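Local coordinates for protein dihydrodipicolinate synthase (PDB 3DZ1) that probably acts as a 4-hydroxy-tetrahydrodipicolinate synthase, a pyruvate-dependent lyase of the DapA family linked to lysine biosynthesis, at residues A[35-49]-A[67-81]. Sequence-based numbering, arbitrary orientation.
Sequences TDFYAEVGCEGVTVL and ATRFIKRAKSMQVIV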
# COMPACT_ATOMS: atom_id res chain seq x y z
N THR A 35 26.37 -17.56 -19.30
CA THR A 35 27.52 -17.40 -18.43
C THR A 35 28.80 -17.13 -19.21
O THR A 35 29.57 -16.24 -18.84
CB THR A 35 27.73 -18.66 -17.56
OG1 THR A 35 26.56 -18.91 -16.78
CG2 THR A 35 28.92 -18.45 -16.62
N ASP A 36 29.02 -17.89 -20.27
CA ASP A 36 30.22 -17.71 -21.10
C ASP A 36 30.22 -16.32 -21.70
O ASP A 36 31.27 -15.67 -21.82
CB ASP A 36 30.27 -18.74 -22.22
CG ASP A 36 30.44 -20.16 -21.71
OD1 ASP A 36 30.95 -20.32 -20.58
OD2 ASP A 36 30.08 -21.10 -22.44
N PHE A 37 29.03 -15.87 -22.10
CA PHE A 37 28.85 -14.56 -22.69
C PHE A 37 29.27 -13.46 -21.71
O PHE A 37 30.09 -12.60 -22.04
CB PHE A 37 27.38 -14.36 -23.08
CG PHE A 37 27.06 -12.97 -23.55
CD1 PHE A 37 27.55 -12.50 -24.76
CD2 PHE A 37 26.30 -12.12 -22.76
CE1 PHE A 37 27.30 -11.20 -25.17
CE2 PHE A 37 26.04 -10.81 -23.16
CZ PHE A 37 26.54 -10.35 -24.37
N TYR A 38 28.69 -13.49 -20.51
CA TYR A 38 29.02 -12.49 -19.50
C TYR A 38 30.52 -12.39 -19.24
O TYR A 38 31.07 -11.30 -19.10
CB TYR A 38 28.32 -12.80 -18.18
CG TYR A 38 26.81 -12.85 -18.24
CD1 TYR A 38 26.09 -11.88 -18.95
CD2 TYR A 38 26.09 -13.82 -17.54
CE1 TYR A 38 24.69 -11.89 -18.95
CE2 TYR A 38 24.70 -13.84 -17.54
CZ TYR A 38 24.00 -12.87 -18.25
OH TYR A 38 22.63 -12.88 -18.23
N ALA A 39 31.19 -13.54 -19.16
CA ALA A 39 32.63 -13.56 -18.92
C ALA A 39 33.36 -12.97 -20.12
O ALA A 39 34.26 -12.14 -19.97
CB ALA A 39 33.10 -14.98 -18.67
N GLU A 40 32.95 -13.39 -21.31
CA GLU A 40 33.56 -12.94 -22.55
C GLU A 40 33.54 -11.42 -22.73
O GLU A 40 34.49 -10.84 -23.25
CB GLU A 40 32.87 -13.60 -23.74
CG GLU A 40 33.45 -13.26 -25.09
CD GLU A 40 32.60 -13.81 -26.23
OE1 GLU A 40 31.42 -13.41 -26.33
OE2 GLU A 40 33.11 -14.63 -27.02
N VAL A 41 32.45 -10.78 -22.31
CA VAL A 41 32.32 -9.34 -22.49
C VAL A 41 32.86 -8.46 -21.36
O VAL A 41 32.66 -7.24 -21.37
CB VAL A 41 30.85 -8.94 -22.79
CG1 VAL A 41 30.36 -9.70 -24.01
CG2 VAL A 41 29.97 -9.22 -21.58
N GLY A 42 33.53 -9.07 -20.38
CA GLY A 42 34.10 -8.28 -19.30
C GLY A 42 33.33 -8.11 -18.00
O GLY A 42 33.70 -7.27 -17.18
N CYS A 43 32.27 -8.88 -17.80
CA CYS A 43 31.49 -8.79 -16.56
C CYS A 43 32.33 -9.34 -15.41
O CYS A 43 33.04 -10.33 -15.57
CB CYS A 43 30.19 -9.59 -16.67
SG CYS A 43 28.94 -8.84 -17.75
N GLU A 44 32.26 -8.69 -14.25
CA GLU A 44 33.01 -9.13 -13.08
C GLU A 44 32.23 -10.16 -12.27
O GLU A 44 32.81 -10.93 -11.49
CB GLU A 44 33.35 -7.94 -12.18
CG GLU A 44 34.06 -8.33 -10.89
CD GLU A 44 34.81 -7.18 -10.24
OE1 GLU A 44 35.64 -6.55 -10.94
OE2 GLU A 44 34.59 -6.91 -9.03
N GLY A 45 30.92 -10.19 -12.47
CA GLY A 45 30.11 -11.14 -11.72
C GLY A 45 28.74 -11.35 -12.31
O GLY A 45 28.36 -10.71 -13.29
N VAL A 46 28.00 -12.26 -11.69
CA VAL A 46 26.65 -12.58 -12.14
C VAL A 46 25.76 -12.78 -10.93
O VAL A 46 26.17 -13.41 -9.95
CB VAL A 46 26.65 -13.89 -12.99
CG1 VAL A 46 25.26 -14.13 -13.59
CG2 VAL A 46 27.70 -13.81 -14.09
N THR A 47 24.55 -12.23 -10.98
CA THR A 47 23.60 -12.39 -9.89
C THR A 47 22.51 -13.32 -10.43
O THR A 47 22.01 -13.12 -11.54
CB THR A 47 23.01 -11.03 -9.47
OG1 THR A 47 24.08 -10.21 -8.98
CG2 THR A 47 21.97 -11.21 -8.36
N VAL A 48 22.16 -14.35 -9.66
CA VAL A 48 21.17 -15.31 -10.11
C VAL A 48 19.97 -15.47 -9.19
O VAL A 48 20.00 -15.07 -8.03
CB VAL A 48 21.81 -16.70 -10.33
CG1 VAL A 48 22.92 -16.60 -11.36
CG2 VAL A 48 22.36 -17.23 -9.02
N LEU A 49 18.92 -16.09 -9.73
CA LEU A 49 17.67 -16.33 -9.01
C LEU A 49 16.97 -15.01 -8.69
O LEU A 49 17.08 -14.05 -9.45
CB LEU A 49 17.93 -17.14 -7.74
CG LEU A 49 18.49 -18.55 -8.02
CD1 LEU A 49 18.62 -19.33 -6.72
CD2 LEU A 49 17.56 -19.28 -8.98
N ALA A 67 21.02 -22.14 -9.50
CA ALA A 67 22.08 -21.41 -8.84
C ALA A 67 23.40 -22.16 -8.97
O ALA A 67 24.44 -21.56 -9.26
CB ALA A 67 21.75 -21.21 -7.37
N THR A 68 23.35 -23.47 -8.77
CA THR A 68 24.55 -24.31 -8.87
C THR A 68 25.14 -24.33 -10.27
O THR A 68 26.36 -24.24 -10.45
CB THR A 68 24.27 -25.76 -8.43
OG1 THR A 68 23.80 -25.77 -7.08
CG2 THR A 68 25.53 -26.60 -8.51
N ARG A 69 24.28 -24.45 -11.28
CA ARG A 69 24.73 -24.48 -12.67
C ARG A 69 25.54 -23.23 -12.97
O ARG A 69 26.62 -23.30 -13.56
CB ARG A 69 23.52 -24.56 -13.61
CG ARG A 69 23.89 -24.77 -15.08
CD ARG A 69 24.04 -26.24 -15.39
NE ARG A 69 24.48 -26.48 -16.77
CZ ARG A 69 24.51 -27.68 -17.34
NH1 ARG A 69 24.12 -28.75 -16.66
NH2 ARG A 69 24.94 -27.82 -18.58
N PHE A 70 25.01 -22.07 -12.58
CA PHE A 70 25.68 -20.79 -12.80
C PHE A 70 26.99 -20.68 -12.03
O PHE A 70 28.00 -20.22 -12.57
CB PHE A 70 24.76 -19.63 -12.38
CG PHE A 70 23.78 -19.20 -13.44
CD1 PHE A 70 24.23 -18.59 -14.61
CD2 PHE A 70 22.42 -19.38 -13.26
CE1 PHE A 70 23.32 -18.16 -15.58
CE2 PHE A 70 21.50 -18.96 -14.22
CZ PHE A 70 21.95 -18.35 -15.38
N ILE A 71 26.96 -21.09 -10.77
CA ILE A 71 28.15 -21.02 -9.93
C ILE A 71 29.30 -21.85 -10.52
O ILE A 71 30.43 -21.37 -10.62
CB ILE A 71 27.85 -21.51 -8.49
CG1 ILE A 71 26.85 -20.56 -7.83
CG2 ILE A 71 29.13 -21.54 -7.67
CD1 ILE A 71 26.38 -21.02 -6.46
N LYS A 72 29.00 -23.08 -10.92
CA LYS A 72 30.02 -23.96 -11.47
C LYS A 72 30.56 -23.50 -12.82
O LYS A 72 31.72 -23.76 -13.15
CB LYS A 72 29.46 -25.38 -11.59
CG LYS A 72 29.03 -25.98 -10.27
CD LYS A 72 30.18 -26.04 -9.29
CE LYS A 72 29.78 -26.70 -7.98
NZ LYS A 72 30.92 -26.76 -7.04
N ARG A 73 29.73 -22.82 -13.60
CA ARG A 73 30.13 -22.35 -14.92
C ARG A 73 30.98 -21.08 -14.89
O ARG A 73 31.93 -20.94 -15.66
CB ARG A 73 28.89 -22.12 -15.79
CG ARG A 73 29.19 -21.84 -17.26
CD ARG A 73 29.62 -23.11 -17.97
NE ARG A 73 29.88 -22.87 -19.39
CZ ARG A 73 30.11 -23.83 -20.28
NH1 ARG A 73 30.11 -25.10 -19.89
NH2 ARG A 73 30.35 -23.53 -21.54
N ALA A 74 30.64 -20.15 -14.00
CA ALA A 74 31.36 -18.89 -13.89
C ALA A 74 32.62 -19.01 -13.03
O ALA A 74 32.75 -18.34 -12.01
CB ALA A 74 30.45 -17.81 -13.32
N LYS A 75 33.54 -19.86 -13.45
CA LYS A 75 34.77 -20.09 -12.71
C LYS A 75 35.63 -18.84 -12.47
O LYS A 75 36.30 -18.75 -11.44
CB LYS A 75 35.61 -21.15 -13.44
CG LYS A 75 34.86 -22.46 -13.69
CD LYS A 75 35.71 -23.45 -14.47
CE LYS A 75 36.15 -22.88 -15.82
NZ LYS A 75 36.98 -23.85 -16.60
N SER A 76 35.60 -17.89 -13.40
CA SER A 76 36.40 -16.68 -13.28
C SER A 76 35.63 -15.45 -12.79
O SER A 76 36.17 -14.34 -12.79
CB SER A 76 37.06 -16.34 -14.62
OG SER A 76 36.07 -16.02 -15.59
N MSE A 77 34.38 -15.64 -12.39
CA MSE A 77 33.56 -14.53 -11.91
C MSE A 77 32.91 -14.83 -10.57
O MSE A 77 32.74 -15.99 -10.19
CB MSE A 77 32.45 -14.22 -12.92
CG MSE A 77 32.95 -13.80 -14.29
SE MSE A 77 31.46 -13.40 -15.46
CE MSE A 77 30.76 -15.20 -15.68
N GLN A 78 32.55 -13.78 -9.85
CA GLN A 78 31.91 -13.93 -8.55
C GLN A 78 30.40 -14.03 -8.79
O GLN A 78 29.82 -13.16 -9.44
CB GLN A 78 32.24 -12.73 -7.66
CG GLN A 78 33.73 -12.52 -7.44
CD GLN A 78 34.04 -11.30 -6.58
OE1 GLN A 78 33.69 -10.17 -6.93
NE2 GLN A 78 34.71 -11.53 -5.45
N VAL A 79 29.78 -15.09 -8.29
CA VAL A 79 28.34 -15.26 -8.47
C VAL A 79 27.58 -15.00 -7.18
O VAL A 79 27.88 -15.57 -6.13
CB VAL A 79 28.00 -16.69 -8.97
CG1 VAL A 79 26.50 -16.91 -8.99
CG2 VAL A 79 28.55 -16.87 -10.38
N ILE A 80 26.58 -14.12 -7.27
CA ILE A 80 25.76 -13.75 -6.13
C ILE A 80 24.39 -14.39 -6.27
O ILE A 80 23.74 -14.25 -7.30
CB ILE A 80 25.61 -12.22 -6.06
CG1 ILE A 80 26.99 -11.58 -5.89
CG2 ILE A 80 24.70 -11.82 -4.91
CD1 ILE A 80 27.01 -10.10 -6.16
N VAL A 81 23.95 -15.09 -5.24
CA VAL A 81 22.65 -15.75 -5.29
C VAL A 81 21.62 -15.00 -4.45
O VAL A 81 21.87 -14.70 -3.28
CB VAL A 81 22.74 -17.21 -4.80
CG1 VAL A 81 21.38 -17.90 -4.94
CG2 VAL A 81 23.81 -17.96 -5.59
O HOH W 1 35.52 -11.49 -10.97
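Arg73 swings CG away from its own backbone N (chi1 -171°) and bends at chi2, which lays its CG against Thr35 CG2 (3.5 Å) and brings the guanidinium side-on to Asp36. Arg73 NH2 gives a nearly straight bond to the syn lone pair of Asp36 OD2 (2.6 Å), close to the guanidinium plane. Arg73 NE reaches Asp36 OD1 (3.0 Å) from a more tilted position; the carboxylate and guanidinium planes stand 36° apart. Cutting Arg73 back to an alanine would probably leave the Asp36 carboxylate without its cationic mate and lose the CG contact on Thr35. Met77, a selenomethionine, turns at chi3 (-70°) so that SE rests by Ala39 CA and Cys43 O, and Met77 CE ends 3.7 Å from Val46 CG2, filling the space between helix 28-40 and strand 45-48. Each segment is a helix end running into the next strand, 28-40 into 45-48 and 60-73 into 78-82; strand 45-48, helix 60-73 and strand 78-82 form one beta-alpha-beta unit of the TIM barrel, its two strands parallel neighbours in the closed eight-stranded sheet. Hydrogen bonds from Val46 N to Gln78 O, Ile80 N to Val46 O and Val48 N to Ile80 O join the strands; Gln78 N to Glu44 O is weak. On the helix-facing side, Val48 CG1 lies over one face of the Phe70 ring in a CH-pi contact, 3.8 Å from the centroid, and Thr35 OG1, hydrogen-bonded to Ile31 O, sits at the ring edge. On the barrel-interior side, Thr47 OG1 is buried without a polar partner and packs 3.9 Å from Ile80 CB; its side chain adjoins Met217, a predicted pyruvate-binding residue.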